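Local structure of galacto-N-biose/lacto-N-biose I transporter substrate-binding protein (Bifidobacterium longum, 2Z8F) at residues M305-L308 with D309-T313; E66-V69 with K70-E73. The protein binds galacto-N-biose and lacto-N-biose sugars, here lacto-N-tetraose, and probably delivers them to an ABC transporter for uptake. All coordinates share one frame; numbering follows the deposited sequence.

Contact 1: M305-L308 with D309-T313; sequences MEFL and DWFNT
Over one face of the Phe307 ring sits CB of Phe311, a CH-pi contact: CB is 4.1 Å from the centroid of the Phe307 ring and 27° off its normal. The two rings themselves meet obliquely, their planes at 43°, with Phe307 CZ 3.7 Å from Phe311 CD1. In both residues CG is anti to the backbone N (chi1 -174° at Phe311), which sends the side chains the same way, side by side, one helical turn apart. Trp310 adds a looser oblique touch, its CE3 4.2 Å from Phe307 CE1. At the edge of the Phe311 ring, in its plane, lies OD1 of the next residue, Asn312. The outer parts of the aromatic cluster are met by Trp40 of helix 33-43, edge-to-face with Phe307, and by Tyr20 of strand 16-22, edge-to-face with Phe311.

Leu308 and Asn312 pair on another side of the helix. Leu308 CD1 comes against the amide, 3.5 Å from Asn312 OD1, while a backbone bond from Asn312 N to Leu308 O, 2.8 Å long, runs beside it. OD1 of the buried Asn312 accepts a hydrogen bond from Gln127 NE2. An alanine in place of Asn312 would probably leave that Gln127 amide without its acceptor and open a gap beside the Leu308 methyl. On the more open side, a water lies within hydrogen-bonding distance of two acceptors, 2.8 Å from Glu306 O and 2.9 Å from Asp309 OD2.

The helix is thus two-sided in chemistry: Phe307, Phe311 and Leu308 are buried, against helix 33-43 and strand 121-126, whereas acidic groups and water occupy the partly exposed side. Along the backbone, the carbonyls of Met305, Phe307 and Leu308 each accept an N-H from four residues on. Such an amphipathic pattern suits a helix laid against the sheet of a solute-binding protein lobe.

Contact 2: E66-V69 with K70-E73; sequences ETDV and KSGE
Glu66 begins the last turns of the helix by accepting, at its O, the backbone N of Lys70 at 3.3 Å; its own carboxylate turns elsewhere, to a salt bridge with Lys91. Thr67 O comes next and takes Ser71 N at 3.0 Å, with Lys70 CB resting 3.6 Å from the same Thr67 O.

Asp68 O accepts two of the bonds at the end of the helix. Glu73 N reaches Asp68 O at 2.9 Å, the six-to-one bond of a Schellman motif, and Ser71 OG donates to Asp68 O at 3.3 Å from the opposite face of the carbonyl plane, a second and longer bond, poorly aligned with the carbonyl. The serine hydroxyl can do this because it stands between its own backbone N and carbonyl carbon (chi1 78°), folded back over the preceding turn. The Asp68 and Glu73 side chains pass each other at a slant, with Asp68 OD1 4.1 Å from Glu73 OE1 and their carboxylate planes steeply inclined. Like charges this near probably raise the cost of keeping both ionised, a cost likely eased at Asp68 by its salt bridge to Lys64.

Val69 supplies the second Schellman bond, Gly72 N to Val69 O at 3.3 Å. It is poorly directed, the donor standing 71° out of the carbonyl plane instead of on a lone pair. Gly72 is the first residue to leave helical torsions, its phi of 75° being one that glycine adopts readily, and the chain turns away there.

This capped end closes helix 61-71, which lies in the beta-alpha-beta crossover between the parallel strands 47-53 and 77-81. Glu66 and Val69 both pack on Leu93, in the loop between helices 85-90 and 98-104, while Asp68 and Val69 touch Ala74 on the way into strand 77-81.

How the contacts relate
From the N terminus, contact 2 is met first, at the end of helix 61-71; contact 1 follows much later, at the end of helix 301-311. The two are in series, neither nested nor crossed, and each is a local contact within the last turns of its own helix and the residues just after it, closing no larger loop. Contact 2 ends the crossover helix that leads into strand 77-81. Contact 1 belongs to the helix after strand 290-294, the antiparallel neighbour of 77-81, and ties helix 33-43, helix 98-104 and strand 121-126 together. Their centres lie 24 Å and nearest atoms about 15 Å apart; the mixed sheet and the loop of Leu93 and Val97 connect them.

Contact 1: M305-L308 with D309-T313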
loop_
_atom_site.group_PDB
_atom_site.type_symbol
_atom_site.label_atom_id
_atom_site.label_comp_id
_atom_site.label_asym_id
_atom_site.label_seq_id
_atom_site.Cartn_x
_atom_site.Cartn_y
_atom_site.Cartn_z
ATOM N N MET A 305 3.839 -19.041 -12.967
ATOM C CA MET A 305 5.001 -18.316 -12.464
ATOM C C MET A 305 5.913 -17.795 -13.581
ATOM O O MET A 305 6.494 -16.710 -13.478
ATOM C CB MET A 305 5.770 -19.210 -11.492
ATOM C CG MET A 305 4.974 -19.460 -10.194
ATOM S SD MET A 305 5.065 -18.036 -9.093
ATOM C CE MET A 305 6.711 -18.232 -8.350
ATOM N N GLU A 306 5.985 -18.550 -14.674
ATOM C CA GLU A 306 6.728 -18.120 -15.856
ATOM C C GLU A 306 6.179 -16.783 -16.389
ATOM O O GLU A 306 6.909 -15.802 -16.596
ATOM C CB GLU A 306 6.614 -19.201 -16.931
ATOM C CG GLU A 306 7.164 -18.786 -18.306
ATOM C CD GLU A 306 8.688 -18.675 -18.394
ATOM O OE1 GLU A 306 9.418 -18.730 -17.373
ATOM O OE2 GLU A 306 9.156 -18.501 -19.539
ATOM N N PHE A 307 4.867 -16.766 -16.597
ATOM C CA PHE A 307 4.187 -15.536 -16.991
ATOM C C PHE A 307 4.364 -14.435 -15.953
ATOM O O PHE A 307 4.688 -13.306 -16.309
ATOM C CB PHE A 307 2.686 -15.764 -17.283
ATOM C CG PHE A 307 1.871 -14.497 -17.139
ATOM C CD1 PHE A 307 1.873 -13.538 -18.157
ATOM C CD2 PHE A 307 1.137 -14.226 -15.963
ATOM C CE1 PHE A 307 1.176 -12.332 -18.035
ATOM C CE2 PHE A 307 0.429 -13.028 -15.837
ATOM C CZ PHE A 307 0.453 -12.060 -16.880
ATOM N N LEU A 308 4.176 -14.774 -14.669
ATOM C CA LEU A 308 4.227 -13.767 -13.616
ATOM C C LEU A 308 5.579 -13.060 -13.556
ATOM O O LEU A 308 5.639 -11.844 -13.379
ATOM C CB LEU A 308 3.929 -14.383 -12.247
ATOM C CG LEU A 308 3.827 -13.354 -11.109
ATOM C CD1 LEU A 308 2.817 -12.196 -11.436
ATOM C CD2 LEU A 308 3.398 -14.132 -9.878
ATOM N N ASP A 309 6.665 -13.839 -13.678
ATOM C CA ASP A 309 7.978 -13.253 -13.708
ATOM C C ASP A 309 8.113 -12.259 -14.855
ATOM O O ASP A 309 8.680 -11.187 -14.686
ATOM C CB ASP A 309 9.062 -14.324 -13.792
ATOM C CG ASP A 309 10.412 -13.742 -14.055
ATOM O OD1 ASP A 309 11.018 -13.198 -13.084
ATOM O OD2 ASP A 309 10.874 -13.793 -15.221
ATOM N N TRP A 310 7.593 -12.617 -16.032
ATOM C CA TRP A 310 7.618 -11.676 -17.140
ATOM C C TRP A 310 6.785 -10.428 -16.781
ATOM O O TRP A 310 7.258 -9.289 -16.912
ATOM C CB TRP A 310 7.094 -12.331 -18.442
ATOM C CG TRP A 310 7.065 -11.375 -19.615
ATOM C CD1 TRP A 310 8.088 -11.089 -20.496
ATOM C CD2 TRP A 310 5.956 -10.561 -20.020
ATOM N NE1 TRP A 310 7.673 -10.144 -21.420
ATOM C CE2 TRP A 310 6.367 -9.814 -21.149
ATOM C CE3 TRP A 310 4.646 -10.395 -19.536
ATOM C CZ2 TRP A 310 5.510 -8.908 -21.808
ATOM C CZ3 TRP A 310 3.814 -9.499 -20.175
ATOM C CH2 TRP A 310 4.244 -8.775 -21.305
ATOM N N PHE A 311 5.552 -10.641 -16.319
ATOM C CA PHE A 311 4.655 -9.516 -16.061
ATOM C C PHE A 311 5.260 -8.566 -15.034
ATOM O O PHE A 311 5.267 -7.350 -15.228
ATOM C CB PHE A 311 3.267 -10.007 -15.613
ATOM C CG PHE A 311 2.258 -8.905 -15.482
ATOM C CD1 PHE A 311 1.472 -8.533 -16.573
ATOM C CD2 PHE A 311 2.084 -8.246 -14.271
ATOM C CE1 PHE A 311 0.541 -7.512 -16.448
ATOM C CE2 PHE A 311 1.184 -7.226 -14.123
ATOM C CZ PHE A 311 0.375 -6.855 -15.218
ATOM N N ASN A 312 5.795 -9.126 -13.955
ATOM C CA ASN A 312 6.322 -8.316 -12.856
ATOM C C ASN A 312 7.666 -7.671 -13.158
ATOM O O ASN A 312 8.197 -6.914 -12.329
ATOM C CB ASN A 312 6.420 -9.150 -11.576
ATOM C CG ASN A 312 5.085 -9.347 -10.906
ATOM O OD1 ASN A 312 4.034 -8.935 -11.430
ATOM N ND2 ASN A 312 5.110 -9.958 -9.719
ATOM N N THR A 313 8.228 -7.971 -14.332
ATOM C CA THR A 313 9.435 -7.284 -14.799
ATOM C C THR A 313 9.194 -6.327 -15.981
ATOM O O THR A 313 10.148 -5.820 -16.579
ATOM C CB THR A 313 10.634 -8.282 -15.094
ATOM O OG1 THR A 313 10.235 -9.267 -16.049
ATOM C CG2 THR A 313 11.082 -8.988 -13.818
HETATM O O HOH W 1 9.621 -15.303 -17.312
#

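Contact 2: E66-V69 with K70-E73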
loop_
_atom_site.group_PDB
_atom_site.type_symbol
_atom_site.label_atom_id
_atom_site.label_comp_id
_atom_site.label_asym_id
_atom_site.label_seq_id
_atom_site.Cartn_x
_atom_site.Cartn_y
_atom_site.Cartn_z
ATOM N N GLU A 66 -11.524 -16.313 -1.458
ATOM C CA GLU A 66 -11.878 -17.374 -0.520
ATOM C C GLU A 66 -13.075 -18.187 -1.006
ATOM O O GLU A 66 -13.032 -19.419 -1.021
ATOM C CB GLU A 66 -12.163 -16.805 0.870
ATOM C CG GLU A 66 -12.394 -17.901 1.890
ATOM C CD GLU A 66 -12.410 -17.401 3.320
ATOM O OE1 GLU A 66 -12.073 -16.229 3.569
ATOM O OE2 GLU A 66 -12.770 -18.205 4.198
ATOM N N THR A 67 -14.120 -17.469 -1.403
ATOM C CA THR A 67 -15.342 -18.053 -1.969
ATOM C C THR A 67 -15.041 -18.888 -3.209
ATOM O O THR A 67 -15.509 -20.034 -3.334
ATOM C CB THR A 67 -16.337 -16.929 -2.333
ATOM O OG1 THR A 67 -16.698 -16.213 -1.143
ATOM C CG2 THR A 67 -17.599 -17.503 -2.960
ATOM N N ASP A 68 -14.251 -18.315 -4.115
ATOM C CA ASP A 68 -13.935 -18.967 -5.383
ATOM C C ASP A 68 -13.018 -20.185 -5.243
ATOM O O ASP A 68 -13.200 -21.176 -5.958
ATOM C CB ASP A 68 -13.364 -17.959 -6.385
ATOM C CG ASP A 68 -14.402 -16.946 -6.876
ATOM O OD1 ASP A 68 -15.608 -17.073 -6.567
ATOM O OD2 ASP A 68 -14.004 -15.999 -7.569
ATOM N N VAL A 69 -12.049 -20.136 -4.330
ATOM C CA VAL A 69 -11.211 -21.316 -4.075
ATOM C C VAL A 69 -12.094 -22.498 -3.640
ATOM O O VAL A 69 -11.968 -23.606 -4.175
ATOM C CB VAL A 69 -10.084 -21.037 -3.037
ATOM C CG1 VAL A 69 -9.423 -22.322 -2.585
ATOM C CG2 VAL A 69 -9.026 -20.112 -3.643
ATOM N N LYS A 70 -13.014 -22.235 -2.707
ATOM C CA LYS A 70 -13.946 -23.254 -2.206
ATOM C C LYS A 70 -14.856 -23.788 -3.310
ATOM O O LYS A 70 -15.110 -24.989 -3.369
ATOM C CB LYS A 70 -14.776 -22.720 -1.020
ATOM C CG LYS A 70 -15.626 -23.775 -0.260
ATOM C CD LYS A 70 -14.856 -25.088 -0.019
ATOM C CE LYS A 70 -15.397 -25.885 1.161
ATOM N NZ LYS A 70 -14.696 -25.525 2.435
ATOM N N SER A 71 -15.327 -22.913 -4.194
ATOM C CA SER A 71 -16.248 -23.333 -5.253
ATOM C C SER A 71 -15.548 -23.953 -6.470
ATOM O O SER A 71 -16.214 -24.505 -7.359
ATOM C CB SER A 71 -17.136 -22.166 -5.683
ATOM O OG SER A 71 -16.439 -21.285 -6.537
ATOM N N GLY A 72 -14.217 -23.859 -6.508
ATOM C CA GLY A 72 -13.432 -24.293 -7.669
ATOM C C GLY A 72 -13.503 -23.349 -8.867
ATOM O O GLY A 72 -13.309 -23.775 -10.011
ATOM N N GLU A 73 -13.768 -22.068 -8.614
ATOM C CA GLU A 73 -13.877 -21.067 -9.679
ATOM C C GLU A 73 -12.740 -20.023 -9.605
ATOM O O GLU A 73 -12.764 -18.995 -10.291
ATOM C CB GLU A 73 -15.237 -20.377 -9.600
ATOM C CG GLU A 73 -15.953 -20.266 -10.942
ATOM C CD GLU A 73 -17.183 -19.365 -10.883
ATOM O OE1 GLU A 73 -17.518 -18.856 -9.775
ATOM O OE2 GLU A 73 -17.807 -19.161 -11.955
#